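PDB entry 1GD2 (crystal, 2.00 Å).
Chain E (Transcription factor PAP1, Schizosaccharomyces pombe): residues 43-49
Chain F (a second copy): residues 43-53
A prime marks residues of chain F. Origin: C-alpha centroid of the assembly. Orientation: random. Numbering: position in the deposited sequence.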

# COMPACT_ATOMS: atom_id res chain seq x y z
N GLU E 43 2.75 -6.45 3.30
CA GLU E 43 3.04 -7.76 3.89
C GLU E 43 3.17 -8.84 2.82
O GLU E 43 3.83 -9.86 3.04
CB GLU E 43 1.98 -8.14 4.91
CG GLU E 43 1.94 -7.19 6.10
CD GLU E 43 0.89 -7.54 7.14
OE1 GLU E 43 1.08 -7.13 8.31
OE2 GLU E 43 -0.12 -8.19 6.80
N LEU E 44 2.54 -8.60 1.68
CA LEU E 44 2.57 -9.50 0.54
C LEU E 44 3.93 -9.33 -0.15
O LEU E 44 4.54 -10.30 -0.59
CB LEU E 44 1.43 -9.15 -0.42
CG LEU E 44 1.07 -10.09 -1.56
CD1 LEU E 44 0.66 -11.44 -1.01
CD2 LEU E 44 -0.07 -9.48 -2.36
N HIS E 45 4.39 -8.08 -0.21
CA HIS E 45 5.68 -7.72 -0.81
C HIS E 45 6.79 -8.35 0.01
O HIS E 45 7.72 -8.92 -0.54
CB HIS E 45 5.85 -6.19 -0.83
CG HIS E 45 7.23 -5.72 -1.17
ND1 HIS E 45 7.90 -6.12 -2.31
CD2 HIS E 45 8.06 -4.85 -0.54
CE1 HIS E 45 9.08 -5.52 -2.36
NE2 HIS E 45 9.20 -4.75 -1.30
N SER E 46 6.66 -8.25 1.33
CA SER E 46 7.64 -8.81 2.25
C SER E 46 7.62 -10.34 2.21
O SER E 46 8.64 -10.99 2.44
CB SER E 46 7.35 -8.31 3.67
OG SER E 46 8.36 -8.72 4.59
N SER E 47 6.46 -10.91 1.88
CA SER E 47 6.28 -12.36 1.81
C SER E 47 6.88 -12.95 0.53
O SER E 47 7.63 -13.93 0.58
CB SER E 47 4.80 -12.71 1.91
OG SER E 47 4.60 -14.10 1.98
N THR E 48 6.52 -12.37 -0.62
CA THR E 48 7.03 -12.84 -1.90
C THR E 48 8.51 -12.49 -2.12
O THR E 48 9.14 -13.00 -3.04
CB THR E 48 6.17 -12.33 -3.10
OG1 THR E 48 5.99 -10.91 -2.99
CG2 THR E 48 4.81 -13.01 -3.12
N THR E 49 9.04 -11.61 -1.27
CA THR E 49 10.45 -11.21 -1.35
C THR E 49 11.28 -12.23 -0.57
O THR E 49 12.39 -12.56 -0.97
CB THR E 49 10.69 -9.79 -0.78
OG1 THR E 49 10.14 -8.82 -1.68
CG2 THR E 49 12.19 -9.51 -0.61
N GLU F 43 2.65 -2.98 -8.73
CA GLU F 43 3.59 -3.22 -9.83
C GLU F 43 4.75 -4.03 -9.25
O GLU F 43 5.31 -4.90 -9.91
CB GLU F 43 4.12 -1.89 -10.39
CG GLU F 43 3.03 -0.98 -10.95
CD GLU F 43 3.52 0.43 -11.28
OE1 GLU F 43 4.62 0.83 -10.84
OE2 GLU F 43 2.78 1.16 -11.98
N LEU F 44 5.07 -3.74 -7.99
CA LEU F 44 6.14 -4.41 -7.26
C LEU F 44 5.77 -5.87 -7.00
O LEU F 44 6.64 -6.75 -7.03
CB LEU F 44 6.39 -3.71 -5.93
CG LEU F 44 7.79 -3.19 -5.64
CD1 LEU F 44 7.83 -2.65 -4.23
CD2 LEU F 44 8.82 -4.29 -5.80
N HIS F 45 4.50 -6.12 -6.72
CA HIS F 45 4.02 -7.47 -6.45
C HIS F 45 3.94 -8.31 -7.72
O HIS F 45 4.28 -9.49 -7.73
CB HIS F 45 2.65 -7.44 -5.79
CG HIS F 45 2.09 -8.80 -5.52
ND1 HIS F 45 2.78 -9.76 -4.81
CD2 HIS F 45 0.93 -9.38 -5.91
CE1 HIS F 45 2.07 -10.88 -4.78
NE2 HIS F 45 0.94 -10.67 -5.44
N SER F 46 3.47 -7.68 -8.80
CA SER F 46 3.32 -8.33 -10.10
C SER F 46 4.67 -8.72 -10.72
O SER F 46 4.74 -9.66 -11.51
CB SER F 46 2.55 -7.39 -11.04
OG SER F 46 2.11 -8.06 -12.21
N SER F 47 5.73 -8.01 -10.33
CA SER F 47 7.07 -8.27 -10.86
C SER F 47 7.88 -9.27 -10.04
O SER F 47 8.62 -10.07 -10.61
CB SER F 47 7.87 -6.97 -11.01
OG SER F 47 8.34 -6.49 -9.76
N THR F 48 7.76 -9.22 -8.71
CA THR F 48 8.49 -10.16 -7.86
C THR F 48 7.86 -11.55 -7.94
O THR F 48 8.54 -12.55 -7.74
CB THR F 48 8.56 -9.71 -6.38
OG1 THR F 48 7.23 -9.59 -5.85
CG2 THR F 48 9.29 -8.37 -6.25
N THR F 49 6.57 -11.59 -8.24
CA THR F 49 5.84 -12.84 -8.38
C THR F 49 6.14 -13.48 -9.74
O THR F 49 6.03 -14.69 -9.90
CB THR F 49 4.31 -12.64 -8.17
OG1 THR F 49 4.07 -12.29 -6.80
CG2 THR F 49 3.53 -13.91 -8.49
N LEU F 50 6.52 -12.65 -10.71
CA LEU F 50 6.87 -13.14 -12.04
C LEU F 50 8.29 -13.73 -11.98
O LEU F 50 8.62 -14.67 -12.70
CB LEU F 50 6.83 -12.01 -13.08
CG LEU F 50 7.20 -12.36 -14.53
CD1 LEU F 50 6.12 -13.26 -15.14
CD2 LEU F 50 7.36 -11.09 -15.35
N GLU F 51 9.11 -13.15 -11.11
CA GLU F 51 10.48 -13.59 -10.91
C GLU F 51 10.49 -14.90 -10.12
O GLU F 51 11.42 -15.70 -10.23
CB GLU F 51 11.30 -12.53 -10.18
CG GLU F 51 12.79 -12.80 -10.18
CD GLU F 51 13.60 -11.70 -9.52
OE1 GLU F 51 13.28 -10.51 -9.72
OE2 GLU F 51 14.57 -12.03 -8.80
N ASN F 52 9.45 -15.10 -9.32
CA ASN F 52 9.32 -16.32 -8.52
C ASN F 52 8.85 -17.47 -9.41
O ASN F 52 9.14 -18.63 -9.12
CB ASN F 52 8.35 -16.11 -7.36
CG ASN F 52 8.94 -15.25 -6.26
OD1 ASN F 52 10.08 -14.79 -6.34
ND2 ASN F 52 8.15 -15.02 -5.21
N ASP F 53 8.12 -17.15 -10.47
CA ASP F 53 7.64 -18.15 -11.43
C ASP F 53 8.84 -18.69 -12.20
O ASP F 53 8.96 -19.90 -12.42
CB ASP F 53 6.68 -17.51 -12.45
CG ASP F 53 5.33 -17.13 -11.86
OD1 ASP F 53 5.01 -17.56 -10.73
OD2 ASP F 53 4.59 -16.39 -12.54
O HOH W 1 6.09 -7.71 -4.13

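Both stretches are helical throughout, and their axes run in nearly the same direction: the N-to-C vectors diverge by 18° and the axes approach to 9.7 Å. The register is symmetric at His45, whose CA lies 5.9 Å from the CA of His45′, and it slips slightly further along, where the CA of Thr48 is nearest the CA of Thr49′ at 6.6 Å. Together the two stretches bury 376 Å², contributed largely by Leu44, His45 and Thr48 of each chain and by Asn52′.

The leucines and histidines form two reciprocal pairs. Each histidine leaves its backbone sideways to the partner, but chi1 near t (169° in His45, 178° in His45′) with chi2 at 54° in both brings the ring closer to the other helix and offers a face to a leucine methyl. Leu44 CD2 lies 3.5 Å from the centroid of the His45′ ring, only 12° off the ring normal, which places it squarely over the face as a CH-pi contact. In the reciprocal pair, Leu44′ CD1 stands 3.9 Å from the centroid of the His45 ring at 20° off the normal. The two leucines reach equivalent places by different routes: Leu44 adopts a regular t, p conformation, whereas Leu44′ has chi1 at -123°, between wells, with chi2 t. That side chain also touches a crystal neighbour, so its unusual angle cannot be assigned to the helix pairing alone.

Thr48 is the knob of the interface, seated among His45′, Thr48′, Thr49′ and Asn52′. Its CB points toward the other helix, and chi1 of 50° (p) turns OG1 back to its own backbone, where Thr48 OG1 donates to Leu44 O at 2.9 Å. The same rotamer sends CG2 into the partner: Thr48 CG2 lies 3.8 Å from His45′ CE1, at the edge of that ring, and 3.8 Å from Thr49′ OG1. Thr48′ is likewise p, at 60°, and its OG1 comes within 3.4 Å of Thr48 OG1. A water joins this group, bonded to His45 ND1 at 3.0 Å and to Thr48′ OG1 at 2.8 Å, and donating a weak, 3.4 Å bond to Thr48 OG1. It thus links the two chains through polar atoms.

The threonines at 49 take the m rotamer, with chi1 of -71° and -68°, and here too each hydroxyl donates to the carbonyl four residues earlier: Thr49 OG1 to His45 O at 2.7 Å, and Thr49′ OG1 to His45′ O at 3.0 Å. The i-4 carbonyl is thus reached from p in Thr48 and from m in Thr49 and Thr49′.

Asn52′ makes a direct hydrogen bond between the stretches. With chi1 at -73° (m) and chi2 at 0°, its amide directs Asn52′ ND2 to Thr48 O at 3.1 Å, with an N-H...O angle of 170°, close to linear. OD1 is hydrogen-bonded elsewhere in the structure, which is consistent with this orientation, although Asn52′ OD1 also lies 3.1 Å from Thr48′ O, an acceptor to which it cannot bond.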